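Local coordinates for protein putative hydrolase (Agrobacterium vitis, PDB 3LLC) that probably hydrolyses thioester and ester bonds as an alpha/beta hydrolase, perhaps removing fatty acyl groups from proteins as an acyl-protein thioesterase of the ABHD10 type, at residues 12-17 / 100-105; 24-29 / 77-82; 70-75 / 94-99. One frame throughout, in Å; residues are numbered along the deposited sequence.

Interaction 1 of 3, residues 12-17 / 100-105; sequences HAITVG and LDHFKP
His12 and Ile14, on strand 9-16, one of the two edge strands of the alpha/beta hydrolase sheet, meet His102 and Phe103 in the last turn of the helix that packs against this margin. At the centre is a T-shaped aromatic pair: the edge of the Phe103 ring points at the face of His12, with the planes at 88° and the centroids 4.9 Å apart. Phe103 CE1 lies over the centre of the imidazole, and Phe103 CZ approaches His12 CG to 3.6 Å. With CG anti to the carbonyl carbon (chi1 -69°), the imidazole of His12 is set where its face meets Phe103. Two residues along, Ile14 projects from the same side of the strand and makes a CH-pi contact, its CG1 3.8 Å from the centroid of the His102 ring and almost on the ring normal. Ile14 CD1 reaches Phe103 CE2 at 4.0 Å, so one branched side chain serves both aromatic residues. The two imidazoles do not bond directly; one water, 2.6 Å from His12 ND1 and 2.9 Å from His102 NE2, links them. Histidine suits this half-buried margin, since its ring can offer a face to other groups while a ring nitrogen bonds water. Beyond the contact, strand 9-16 pairs with strand 23-30, where His12 also touches Val29, while Val16 continues the packing onto Glu94, Glu95 and Ala98 of helix 89-103.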
ATOM      1  N   HIS A  12     -18.738  -5.798   1.383  1.00 19.38           N
ATOM      2  CA  HIS A  12     -18.866  -5.982  -0.076  1.00 18.36           C
ATOM      3  C   HIS A  12     -17.919  -7.073  -0.581  1.00 18.33           C
ATOM      4  O   HIS A  12     -16.853  -7.275  -0.012  1.00 20.43           O
ATOM      5  CB  HIS A  12     -18.500  -4.659  -0.800  1.00 21.19           C
ATOM      6  CG  HIS A  12     -19.491  -3.558  -0.589  1.00 20.11           C
ATOM      7  ND1 HIS A  12     -20.543  -3.335  -1.449  1.00 24.57           N
ATOM      8  CD2 HIS A  12     -19.611  -2.633   0.397  1.00 27.57           C
ATOM      9  CE1 HIS A  12     -21.284  -2.338  -0.991  1.00 24.96           C
ATOM     10  NE2 HIS A  12     -20.736  -1.885   0.120  1.00 25.96           N
ATOM     11  N   ALA A  13     -18.276  -7.737  -1.674  1.00 17.92           N
ATOM     12  CA  ALA A  13     -17.347  -8.642  -2.399  1.00 19.38           C
ATOM     13  C   ALA A  13     -17.244  -8.186  -3.856  1.00 18.31           C
ATOM     14  O   ALA A  13     -18.285  -8.003  -4.501  1.00 20.27           O
ATOM     15  CB  ALA A  13     -17.862 -10.079  -2.356  1.00 19.46           C
ATOM     16  N   ILE A  14     -16.036  -8.037  -4.355  1.00 19.14           N
ATOM     17  CA  ILE A  14     -15.786  -7.549  -5.717  1.00 21.55           C
ATOM     18  C   ILE A  14     -15.015  -8.582  -6.536  1.00 21.21           C
ATOM     19  O   ILE A  14     -13.931  -9.021  -6.131  1.00 19.91           O
ATOM     20  CB  ILE A  14     -14.992  -6.214  -5.676  1.00 21.23           C
ATOM     21  CG1 ILE A  14     -15.808  -5.117  -4.966  1.00 30.12           C
ATOM     22  CG2 ILE A  14     -14.542  -5.782  -7.108  1.00 24.08           C
ATOM     23  CD1 ILE A  14     -15.217  -4.624  -3.658  1.00 30.04           C
ATOM     24  N   THR A  15     -15.532  -8.934  -7.709  1.00 16.77           N
ATOM     25  CA  THR A  15     -14.841  -9.867  -8.596  1.00 19.34           C
ATOM     26  C   THR A  15     -13.770  -9.126  -9.411  1.00 22.71           C
ATOM     27  O   THR A  15     -14.049  -8.092 -10.009  1.00 21.78           O
ATOM     28  CB  THR A  15     -15.811 -10.568  -9.531  1.00 21.53           C
ATOM     29  OG1 THR A  15     -16.839 -11.209  -8.760  1.00 23.69           O
ATOM     30  CG2 THR A  15     -15.107 -11.629 -10.385  1.00 22.11           C
ATOM     31  N   VAL A  16     -12.549  -9.659  -9.404  1.00 20.85           N
ATOM     32  CA  VAL A  16     -11.404  -9.072 -10.111  1.00 20.51           C
ATOM     33  C   VAL A  16     -10.816 -10.139 -11.022  1.00 21.89           C
ATOM     34  O   VAL A  16     -10.619 -11.277 -10.606  1.00 22.28           O
ATOM     35  CB  VAL A  16     -10.338  -8.548  -9.128  1.00 20.95           C
ATOM     36  CG1 VAL A  16      -9.156  -7.868  -9.892  1.00 19.87           C
ATOM     37  CG2 VAL A  16     -10.947  -7.587  -8.075  1.00 15.71           C
ATOM     38  N   GLY A  17     -10.593  -9.803 -12.298  1.00 22.40           N
ATOM     39  CA  GLY A  17      -9.997 -10.747 -13.249  1.00 24.12           C
ATOM     40  C   GLY A  17     -10.996 -11.621 -13.993  1.00 22.65           C
ATOM     41  O   GLY A  17     -12.204 -11.620 -13.690  1.00 23.56           O
ATOM     42  N   LEU A 100     -11.362   0.630  -6.195  1.00 22.59           N
ATOM     43  CA  LEU A 100     -11.629   2.052  -6.422  0.50 23.96           C
ATOM     44  C   LEU A 100     -12.686   2.275  -7.513  1.00 25.42           C
ATOM     45  O   LEU A 100     -13.601   3.096  -7.322  1.00 27.21           O
ATOM     46  CB  LEU A 100     -10.331   2.824  -6.707  0.50 23.68           C
ATOM     47  CG  LEU A 100     -10.411   4.353  -6.668  0.50 21.87           C
ATOM     48  CD1 LEU A 100     -10.472   4.866  -5.234  0.50 26.39           C
ATOM     49  CD2 LEU A 100      -9.222   4.925  -7.385  0.50 22.54           C
ATOM     50  N   ASP A 101     -12.602   1.546  -8.634  1.00 24.81           N
ATOM     51  CA  ASP A 101     -13.571   1.682  -9.722  1.00 24.70           C
ATOM     52  C   ASP A 101     -14.975   1.156  -9.379  1.00 24.33           C
ATOM     53  O   ASP A 101     -15.977   1.545 -10.011  1.00 23.93           O
ATOM     54  CB  ASP A 101     -13.071   0.986 -10.994  1.00 27.45           C
ATOM     55  CG  ASP A 101     -11.812   1.667 -11.605  1.00 36.94           C
ATOM     56  OD1 ASP A 101     -11.469   2.818 -11.211  1.00 40.05           O
ATOM     57  OD2 ASP A 101     -11.167   1.043 -12.490  1.00 35.18           O
ATOM     58  N   HIS A 102     -15.062   0.277  -8.381  1.00 22.12           N
ATOM     59  CA  HIS A 102     -16.365  -0.244  -7.948  1.00 22.37           C
ATOM     60  C   HIS A 102     -17.143   0.848  -7.187  1.00 20.67           C
ATOM     61  O   HIS A 102     -18.323   1.000  -7.377  1.00 21.64           O
ATOM     62  CB  HIS A 102     -16.171  -1.490  -7.076  1.00 20.54           C
ATOM     63  CG  HIS A 102     -17.450  -2.156  -6.650  1.00 24.76           C
ATOM     64  ND1 HIS A 102     -18.141  -3.035  -7.461  1.00 27.79           N
ATOM     65  CD2 HIS A 102     -18.152  -2.083  -5.492  1.00 24.37           C
ATOM     66  CE1 HIS A 102     -19.232  -3.447  -6.834  1.00 27.28           C
ATOM     67  NE2 HIS A 102     -19.252  -2.902  -5.630  1.00 26.53           N
ATOM     68  N   PHE A 103     -16.459   1.575  -6.306  1.00 23.06           N
ATOM     69  CA  PHE A 103     -17.078   2.571  -5.430  1.00 21.71           C
ATOM     70  C   PHE A 103     -17.047   3.997  -5.983  1.00 21.56           C
ATOM     71  O   PHE A 103     -17.904   4.802  -5.633  1.00 22.98           O
ATOM     72  CB  PHE A 103     -16.395   2.513  -4.062  1.00 22.78           C
ATOM     73  CG  PHE A 103     -16.649   1.216  -3.327  1.00 21.90           C
ATOM     74  CD1 PHE A 103     -17.921   0.945  -2.836  1.00 26.79           C
ATOM     75  CD2 PHE A 103     -15.645   0.284  -3.141  1.00 27.14           C
ATOM     76  CE1 PHE A 103     -18.181  -0.246  -2.166  1.00 30.02           C
ATOM     77  CE2 PHE A 103     -15.896  -0.899  -2.468  1.00 32.63           C
ATOM     78  CZ  PHE A 103     -17.165  -1.162  -1.977  1.00 30.44           C
ATOM     79  N   LYS A 104     -16.062   4.297  -6.834  1.00 22.04           N
ATOM     80  CA  LYS A 104     -15.957   5.592  -7.558  1.00 22.92           C
ATOM     81  C   LYS A 104     -16.090   6.837  -6.684  1.00 21.26           C
ATOM     82  O   LYS A 104     -16.922   7.687  -6.961  1.00 20.11           O
ATOM     83  CB  LYS A 104     -17.021   5.677  -8.646  1.00 26.15           C
ATOM     84  CG  LYS A 104     -16.854   4.693  -9.770  1.00 34.23           C
ATOM     85  CD  LYS A 104     -18.033   4.789 -10.749  1.00 36.47           C
ATOM     86  CE  LYS A 104     -17.638   4.309 -12.143  1.00 47.50           C
ATOM     87  NZ  LYS A 104     -16.887   3.013 -12.147  1.00 48.93           N
ATOM     88  N   PRO A 105     -15.298   6.951  -5.622  1.00 20.34           N
ATOM     89  CA  PRO A 105     -15.355   8.166  -4.818  1.00 22.76           C
ATOM     90  C   PRO A 105     -14.932   9.371  -5.667  1.00 24.40           C
ATOM     91  O   PRO A 105     -14.088   9.230  -6.574  1.00 25.74           O
ATOM     92  CB  PRO A 105     -14.354   7.881  -3.696  1.00 23.88           C
ATOM     93  CG  PRO A 105     -13.397   6.930  -4.315  1.00 23.68           C
ATOM     94  CD  PRO A 105     -14.237   6.044  -5.163  1.00 21.48           C
TER
HETATM   95  O   HOH W   1     -21.069  -4.204  -3.842  1.00 35.11           O

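Interaction 2 of 3, residues 24-29 / 77-82; sequences SIAALV and HGASGG
Ser80 and Ala26 bury the most surface here, and they are joined by a hydrogen bond from backbone to side chain. The amide N of Ala26 donates to Ser80 OG at 2.9 Å with an N-H...O angle of 167°. Ser80 OG, set beside its own backbone N (chi1 -69°) and so turned to this amide, also bonds the carbonyl O of Asp73; one hydroxyl thus ties the loop to Ala26 of strand 23-30 and to the main chain at Asp73. A serine is well matched to the place: short enough to sit close to the backbone, it can accept from an amide and donate to a carbonyl. Ser24 is the third main participant, through its main chain. Its carbonyl O takes the amide N of Gly81 at 2.9 Å, the bond being nearly straight at 174°. The loop 77-82 follows strand 68-72 of the alpha/beta hydrolase sheet, and reverses direction in a type II' beta turn from His77 to Ser80. Gly78 takes the positive phi of that turn's second position, which glycine adopts readily. At the third position, the methyl of Ala79 meets that of Ala26, CB to CB 3.7 Å, a small apolar contact at the surface that suits two alanines. On the other side of strand 23-30 from Ala26, Ile25 packs against Phe72, Glu95 and Val99, although its CD1 still comes within 4.0 Å of Ser80 OG.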
ATOM      1  N   SER A  24     -12.336 -13.228  -5.843  1.00 17.43           N
ATOM      2  CA  SER A  24     -13.242 -12.341  -5.103  0.70 18.05           C
ATOM      3  C   SER A  24     -12.487 -11.610  -3.979  1.00 20.19           C
ATOM      4  O   SER A  24     -11.826 -12.244  -3.134  1.00 18.15           O
ATOM      5  CB  SER A  24     -14.431 -13.113  -4.508  0.70 14.43           C
ATOM      6  OG  SER A  24     -15.304 -13.685  -5.474  0.70 12.34           O
ATOM      7  N   ILE A  25     -12.594 -10.277  -3.968  1.00 16.70           N
ATOM      8  CA  ILE A  25     -11.938  -9.409  -2.999  1.00 16.64           C
ATOM      9  C   ILE A  25     -12.957  -8.902  -1.959  1.00 18.46           C
ATOM     10  O   ILE A  25     -14.029  -8.347  -2.302  1.00 17.95           O
ATOM     11  CB  ILE A  25     -11.232  -8.205  -3.747  1.00 15.98           C
ATOM     12  CG1 ILE A  25     -10.180  -8.741  -4.710  1.00 20.27           C
ATOM     13  CG2 ILE A  25     -10.683  -7.156  -2.749  1.00 16.24           C
ATOM     14  CD1 ILE A  25      -9.047  -9.635  -4.050  1.00 15.79           C
ATOM     15  N   ALA A  26     -12.646  -9.135  -0.678  1.00 19.06           N
ATOM     16  CA  ALA A  26     -13.488  -8.699   0.428  1.00 17.16           C
ATOM     17  C   ALA A  26     -13.130  -7.230   0.785  1.00 17.44           C
ATOM     18  O   ALA A  26     -11.944  -6.853   0.867  1.00 18.65           O
ATOM     19  CB  ALA A  26     -13.298  -9.626   1.664  1.00 18.46           C
ATOM     20  N   ALA A  27     -14.165  -6.415   1.003  1.00 17.78           N
ATOM     21  CA  ALA A  27     -14.008  -4.986   1.335  1.00 19.03           C
ATOM     22  C   ALA A  27     -15.001  -4.537   2.412  1.00 18.75           C
ATOM     23  O   ALA A  27     -16.110  -5.075   2.543  1.00 20.18           O
ATOM     24  CB  ALA A  27     -14.137  -4.087   0.042  1.00 19.07           C
ATOM     25  N   LEU A  28     -14.553  -3.570   3.211  1.00 21.87           N
ATOM     26  CA  LEU A  28     -15.329  -2.924   4.269  1.00 20.58           C
ATOM     27  C   LEU A  28     -15.331  -1.415   3.952  1.00 21.61           C
ATOM     28  O   LEU A  28     -14.254  -0.803   3.871  1.00 22.45           O
ATOM     29  CB  LEU A  28     -14.667  -3.177   5.634  1.00 23.30           C
ATOM     30  CG  LEU A  28     -14.692  -4.629   6.162  1.00 24.66           C
ATOM     31  CD1 LEU A  28     -13.757  -4.795   7.371  1.00 27.03           C
ATOM     32  CD2 LEU A  28     -16.154  -5.094   6.492  1.00 21.59           C
ATOM     33  N   VAL A  29     -16.515  -0.832   3.801  1.00 20.12           N
ATOM     34  CA  VAL A  29     -16.665   0.548   3.312  0.50 20.90           C
ATOM     35  C   VAL A  29     -17.617   1.382   4.170  1.00 19.81           C
ATOM     36  O   VAL A  29     -18.672   0.907   4.637  1.00 20.77           O
ATOM     37  CB  VAL A  29     -17.188   0.585   1.857  0.50 22.46           C
ATOM     38  CG1 VAL A  29     -18.682   0.276   1.805  0.50 22.38           C
ATOM     39  CG2 VAL A  29     -16.930   1.943   1.237  0.50 21.84           C
ATOM     40  N   HIS A  77      -4.798 -13.095   1.156  1.00 19.86           N
ATOM     41  CA  HIS A  77      -4.735 -12.498   2.502  1.00 20.49           C
ATOM     42  C   HIS A  77      -6.140 -12.433   3.113  1.00 20.52           C
ATOM     43  O   HIS A  77      -7.148 -12.248   2.401  1.00 18.54           O
ATOM     44  CB  HIS A  77      -4.256 -11.046   2.450  1.00 19.82           C
ATOM     45  CG  HIS A  77      -2.855 -10.828   1.949  1.00 22.82           C
ATOM     46  ND1 HIS A  77      -2.438 -11.147   0.662  1.00 21.84           N
ATOM     47  CD2 HIS A  77      -1.793 -10.222   2.541  1.00 23.94           C
ATOM     48  CE1 HIS A  77      -1.182 -10.757   0.499  1.00 23.52           C
ATOM     49  NE2 HIS A  77      -0.765 -10.197   1.618  1.00 23.38           N
ATOM     50  N   GLY A  78      -6.208 -12.529   4.439  1.00 17.53           N
ATOM     51  CA  GLY A  78      -7.433 -12.286   5.170  1.00 17.72           C
ATOM     52  C   GLY A  78      -8.701 -12.943   4.615  1.00 18.44           C
ATOM     53  O   GLY A  78      -8.787 -14.173   4.502  1.00 16.02           O
ATOM     54  N   ALA A  79      -9.732 -12.118   4.373  1.00 15.70           N
ATOM     55  CA  ALA A  79     -11.064 -12.612   4.019  1.00 15.00           C
ATOM     56  C   ALA A  79     -11.239 -12.810   2.507  1.00 10.90           C
ATOM     57  O   ALA A  79     -12.282 -13.321   2.076  1.00 16.23           O
ATOM     58  CB  ALA A  79     -12.203 -11.642   4.598  1.00 15.67           C
ATOM     59  N   SER A  80     -10.240 -12.425   1.719  1.00 13.98           N
ATOM     60  CA  SER A  80     -10.312 -12.560   0.245  1.00 16.05           C
ATOM     61  C   SER A  80      -9.975 -13.965  -0.285  1.00 18.57           C
ATOM     62  O   SER A  80      -9.454 -14.819   0.462  1.00 16.87           O
ATOM     63  CB  SER A  80      -9.438 -11.511  -0.424  1.00 18.46           C
ATOM     64  OG  SER A  80     -10.002 -10.226  -0.230  1.00 18.67           O
ATOM     65  N   GLY A  81     -10.341 -14.219  -1.545  1.00 16.74           N
ATOM     66  CA  GLY A  81      -9.996 -15.451  -2.241  1.00 15.72           C
ATOM     67  C   GLY A  81      -8.593 -15.420  -2.843  1.00 15.19           C
ATOM     68  O   GLY A  81      -7.853 -14.447  -2.689  1.00 16.88           O
ATOM     69  N   GLY A  82      -8.246 -16.502  -3.535  1.00 16.35           N
ATOM     70  CA  GLY A  82      -6.985 -16.612  -4.265  1.00 17.11           C
ATOM     71  C   GLY A  82      -5.830 -17.125  -3.395  1.00 19.92           C
ATOM     72  O   GLY A  82      -5.871 -16.945  -2.172  1.00 17.40           O
TER

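Interaction 3 of 3, residues 70-75 / 94-99; sequences IRFDYS and EEALAV
Glu95 OE2 is gripped by the hydroxyl of Ser75, whose OG donates to its syn lone pair at 2.6 Å, and by a salt bridge from Arg23. The other oxygen, Glu95 OE1, accepts the amide N of Ser75 at 2.9 Å; this N-H comes from the syn side, tilted 34° out of the carboxylate plane, yet the bond is almost straight at 174°. Both oxygens of one glutamate thus hold both donors of one serine, which fixes the rotation of the carboxylate. Ser75 OG lies between its own backbone N and carbonyl carbon (chi1 57°), a position that turns it to the same carboxylate its N-H reaches. Glutamate suits the place because its chain, extended beyond CG, carries the charge from the helix to the backbone after strand 68-72, and the nearby arginine would be expected to favour its ionised form. Farther along, the contact is apolar. Val99 sets CG2 over one face of the Phe72 ring, 4.1 Å from Phe72 CG, while Val99 CG1 touches Ile70 CG2 at 3.7 Å. The far end of Phe72, CZ, lies 3.8 Å from Ala96 CB, where a small residue lets the ring come close to the helix. The axes of segments 70-72 and 94-99 approach to 10.1 Å and run roughly antiparallel. Helix 89-103 covers the strand here, with Ile25 of strand 23-30 and Leu43 of strand 39-43 touching Phe72, and Tyr74 reaching on to helix 115-128.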
ATOM      1  N   ILE A  70     -12.383   3.260   2.812  1.00 18.84           N
ATOM      2  CA  ILE A  70     -12.373   1.951   2.129  1.00 17.18           C
ATOM      3  C   ILE A  70     -11.183   1.122   2.643  1.00 19.32           C
ATOM      4  O   ILE A  70     -10.053   1.590   2.631  1.00 20.72           O
ATOM      5  CB  ILE A  70     -12.289   2.063   0.604  1.00 19.06           C
ATOM      6  CG1 ILE A  70     -13.532   2.741   0.030  1.00 21.90           C
ATOM      7  CG2 ILE A  70     -12.100   0.672  -0.053  1.00 19.82           C
ATOM      8  CD1 ILE A  70     -13.411   3.157  -1.426  1.00 24.28           C
ATOM      9  N   ARG A  71     -11.461  -0.110   3.075  1.00 18.85           N
ATOM     10  CA  ARG A  71     -10.395  -1.110   3.300  1.00 19.03           C
ATOM     11  C   ARG A  71     -10.742  -2.359   2.516  1.00 18.85           C
ATOM     12  O   ARG A  71     -11.940  -2.624   2.288  1.00 19.05           O
ATOM     13  CB  ARG A  71     -10.311  -1.479   4.778  1.00 19.52           C
ATOM     14  CG  ARG A  71      -9.868  -0.333   5.691  1.00 20.99           C
ATOM     15  CD  ARG A  71     -10.045  -0.690   7.185  1.00 18.15           C
ATOM     16  NE  ARG A  71     -11.427  -0.693   7.622  1.00 21.18           N
ATOM     17  CZ  ARG A  71     -11.961  -1.532   8.503  1.00 23.24           C
ATOM     18  NH1 ARG A  71     -11.258  -2.523   9.045  1.00 26.66           N
ATOM     19  NH2 ARG A  71     -13.235  -1.409   8.813  1.00 25.20           N
ATOM     20  N   PHE A  72      -9.716  -3.100   2.083  1.00 18.68           N
ATOM     21  CA  PHE A  72      -9.912  -4.389   1.403  1.00 18.12           C
ATOM     22  C   PHE A  72      -8.712  -5.315   1.674  1.00 18.71           C
ATOM     23  O   PHE A  72      -7.643  -4.844   2.068  1.00 20.67           O
ATOM     24  CB  PHE A  72     -10.105  -4.189  -0.095  1.00 18.66           C
ATOM     25  CG  PHE A  72      -8.869  -3.712  -0.791  1.00 20.95           C
ATOM     26  CD1 PHE A  72      -8.506  -2.364  -0.743  1.00 24.10           C
ATOM     27  CD2 PHE A  72      -8.027  -4.604  -1.465  1.00 22.14           C
ATOM     28  CE1 PHE A  72      -7.344  -1.923  -1.337  1.00 23.39           C
ATOM     29  CE2 PHE A  72      -6.856  -4.156  -2.085  1.00 25.02           C
ATOM     30  CZ  PHE A  72      -6.522  -2.800  -2.008  1.00 25.87           C
ATOM     31  N   ASP A  73      -8.928  -6.619   1.517  1.00 19.90           N
ATOM     32  CA  ASP A  73      -7.853  -7.632   1.662  1.00 17.73           C
ATOM     33  C   ASP A  73      -7.326  -8.015   0.282  1.00 18.06           C
ATOM     34  O   ASP A  73      -8.091  -8.380  -0.620  1.00 20.33           O
ATOM     35  CB  ASP A  73      -8.347  -8.876   2.395  1.00 17.75           C
ATOM     36  CG  ASP A  73      -8.363  -8.710   3.954  1.00 19.10           C
ATOM     37  OD1 ASP A  73      -7.448  -8.033   4.491  1.00 23.44           O
ATOM     38  OD2 ASP A  73      -9.264  -9.303   4.605  1.00 17.89           O
ATOM     39  N   TYR A  74      -6.015  -7.938   0.119  1.00 18.85           N
ATOM     40  CA  TYR A  74      -5.365  -8.457  -1.102  1.00 19.23           C
ATOM     41  C   TYR A  74      -5.687  -9.944  -1.306  1.00 19.71           C
ATOM     42  O   TYR A  74      -5.987 -10.658  -0.339  1.00 17.44           O
ATOM     43  CB  TYR A  74      -3.857  -8.309  -1.018  1.00 21.53           C
ATOM     44  CG  TYR A  74      -3.301  -6.904  -0.848  1.00 20.64           C
ATOM     45  CD1 TYR A  74      -3.464  -5.936  -1.844  1.00 23.13           C
ATOM     46  CD2 TYR A  74      -2.517  -6.570   0.250  1.00 24.00           C
ATOM     47  CE1 TYR A  74      -2.909  -4.660  -1.694  1.00 20.74           C
ATOM     48  CE2 TYR A  74      -1.959  -5.293   0.388  1.00 20.64           C
ATOM     49  CZ  TYR A  74      -2.155  -4.350  -0.602  1.00 22.68           C
ATOM     50  OH  TYR A  74      -1.616  -3.095  -0.452  1.00 22.45           O
ATOM     51  N   SER A  75      -5.719 -10.401  -2.561  1.00 18.21           N
ATOM     52  CA  SER A  75      -5.847 -11.822  -2.812  1.00 17.72           C
ATOM     53  C   SER A  75      -4.751 -12.579  -2.013  1.00 17.25           C
ATOM     54  O   SER A  75      -3.635 -12.085  -1.868  1.00 17.47           O
ATOM     55  CB  SER A  75      -5.758 -12.188  -4.311  1.00 19.99           C
ATOM     56  OG  SER A  75      -4.550 -11.740  -4.910  1.00 17.84           O
ATOM     57  N   GLU A  94      -3.980  -4.455  -9.550  1.00 19.14           N
ATOM     58  CA  GLU A  94      -5.206  -4.649 -10.294  1.00 20.21           C
ATOM     59  C   GLU A  94      -6.423  -4.679  -9.354  1.00 21.02           C
ATOM     60  O   GLU A  94      -7.502  -4.141  -9.661  1.00 18.60           O
ATOM     61  CB  GLU A  94      -5.136  -5.952 -11.096  1.00 21.00           C
ATOM     62  CG  GLU A  94      -6.346  -6.202 -11.976  1.00 21.96           C
ATOM     63  CD  GLU A  94      -6.311  -7.535 -12.738  1.00 27.17           C
ATOM     64  OE1 GLU A  94      -5.512  -8.451 -12.395  1.00 26.42           O
ATOM     65  OE2 GLU A  94      -7.121  -7.671 -13.682  1.00 31.54           O
ATOM     66  N   GLU A  95      -6.241  -5.312  -8.203  1.00 19.69           N
ATOM     67  CA  GLU A  95      -7.310  -5.387  -7.193  1.00 18.21           C
ATOM     68  C   GLU A  95      -7.622  -3.992  -6.571  1.00 19.61           C
ATOM     69  O   GLU A  95      -8.790  -3.607  -6.428  1.00 19.57           O
ATOM     70  CB  GLU A  95      -6.904  -6.414  -6.113  1.00 19.50           C
ATOM     71  CG  GLU A  95      -6.880  -7.859  -6.645  1.00 20.77           C
ATOM     72  CD  GLU A  95      -5.974  -8.824  -5.837  1.00 21.23           C
ATOM     73  OE1 GLU A  95      -5.667  -8.472  -4.678  1.00 22.53           O
ATOM     74  OE2 GLU A  95      -5.636  -9.917  -6.376  1.00 20.05           O
ATOM     75  N   ALA A  96      -6.586  -3.251  -6.204  1.00 21.10           N
ATOM     76  CA  ALA A  96      -6.742  -1.919  -5.665  1.00 20.97           C
ATOM     77  C   ALA A  96      -7.522  -1.038  -6.651  1.00 23.47           C
ATOM     78  O   ALA A  96      -8.478  -0.362  -6.252  1.00 23.54           O
ATOM     79  CB  ALA A  96      -5.362  -1.278  -5.281  1.00 21.24           C
ATOM     80  N   LEU A  97      -7.145  -1.073  -7.928  1.00 21.49           N
ATOM     81  CA  LEU A  97      -7.831  -0.267  -8.940  0.50 21.51           C
ATOM     82  C   LEU A  97      -9.294  -0.723  -9.116  1.00 23.01           C
ATOM     83  O   LEU A  97     -10.206   0.112  -9.281  1.00 23.34           O
ATOM     84  CB  LEU A  97      -7.044  -0.311 -10.261  0.50 22.81           C
ATOM     85  CG  LEU A  97      -7.522   0.525 -11.451  0.50 21.06           C
ATOM     86  CD1 LEU A  97      -7.723   1.976 -11.026  0.50 16.81           C
ATOM     87  CD2 LEU A  97      -6.534   0.430 -12.633  0.50 14.27           C
ATOM     88  N   ALA A  98      -9.540  -2.042  -9.106  1.00 19.69           N
ATOM     89  CA  ALA A  98     -10.900  -2.562  -9.220  1.00 19.69           C
ATOM     90  C   ALA A  98     -11.803  -2.127  -8.048  1.00 17.46           C
ATOM     91  O   ALA A  98     -12.998  -1.866  -8.221  1.00 17.87           O
ATOM     92  CB  ALA A  98     -10.909  -4.108  -9.366  1.00 18.87           C
ATOM     93  N   VAL A  99     -11.236  -2.089  -6.853  1.00 20.20           N
ATOM     94  CA  VAL A  99     -11.997  -1.679  -5.675  1.00 20.89           C
ATOM     95  C   VAL A  99     -12.349  -0.183  -5.813  1.00 21.54           C
ATOM     96  O   VAL A  99     -13.513   0.214  -5.640  1.00 19.42           O
ATOM     97  CB  VAL A  99     -11.203  -1.959  -4.397  1.00 22.33           C
ATOM     98  CG1 VAL A  99     -11.832  -1.197  -3.204  1.00 24.58           C
ATOM     99  CG2 VAL A  99     -11.159  -3.481  -4.159  1.00 21.35           C
TER

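Overall arrangement
The three contacts cluster at one margin of the central sheet, their centres about 7 to 11 Å apart. Interactions 1 and 3 share helix 89-103: its last turn meets the edge strand 9-16, its middle meets strand 68-72. Strand 23-30, used by interaction 2, runs between those two, so three adjacent strands carry all three contacts. Along the chain, interactions 2 and 3 interleave, and both fall within the span that interaction 1 brings together. Asp73 joins interactions 2 and 3 through both its main chain and its carboxylate, which takes the amide of Ala79. Together they tie the first two strands to the rest of the sheet and to helix 89-103, with Tyr74 touching the probable nucleophile elbow.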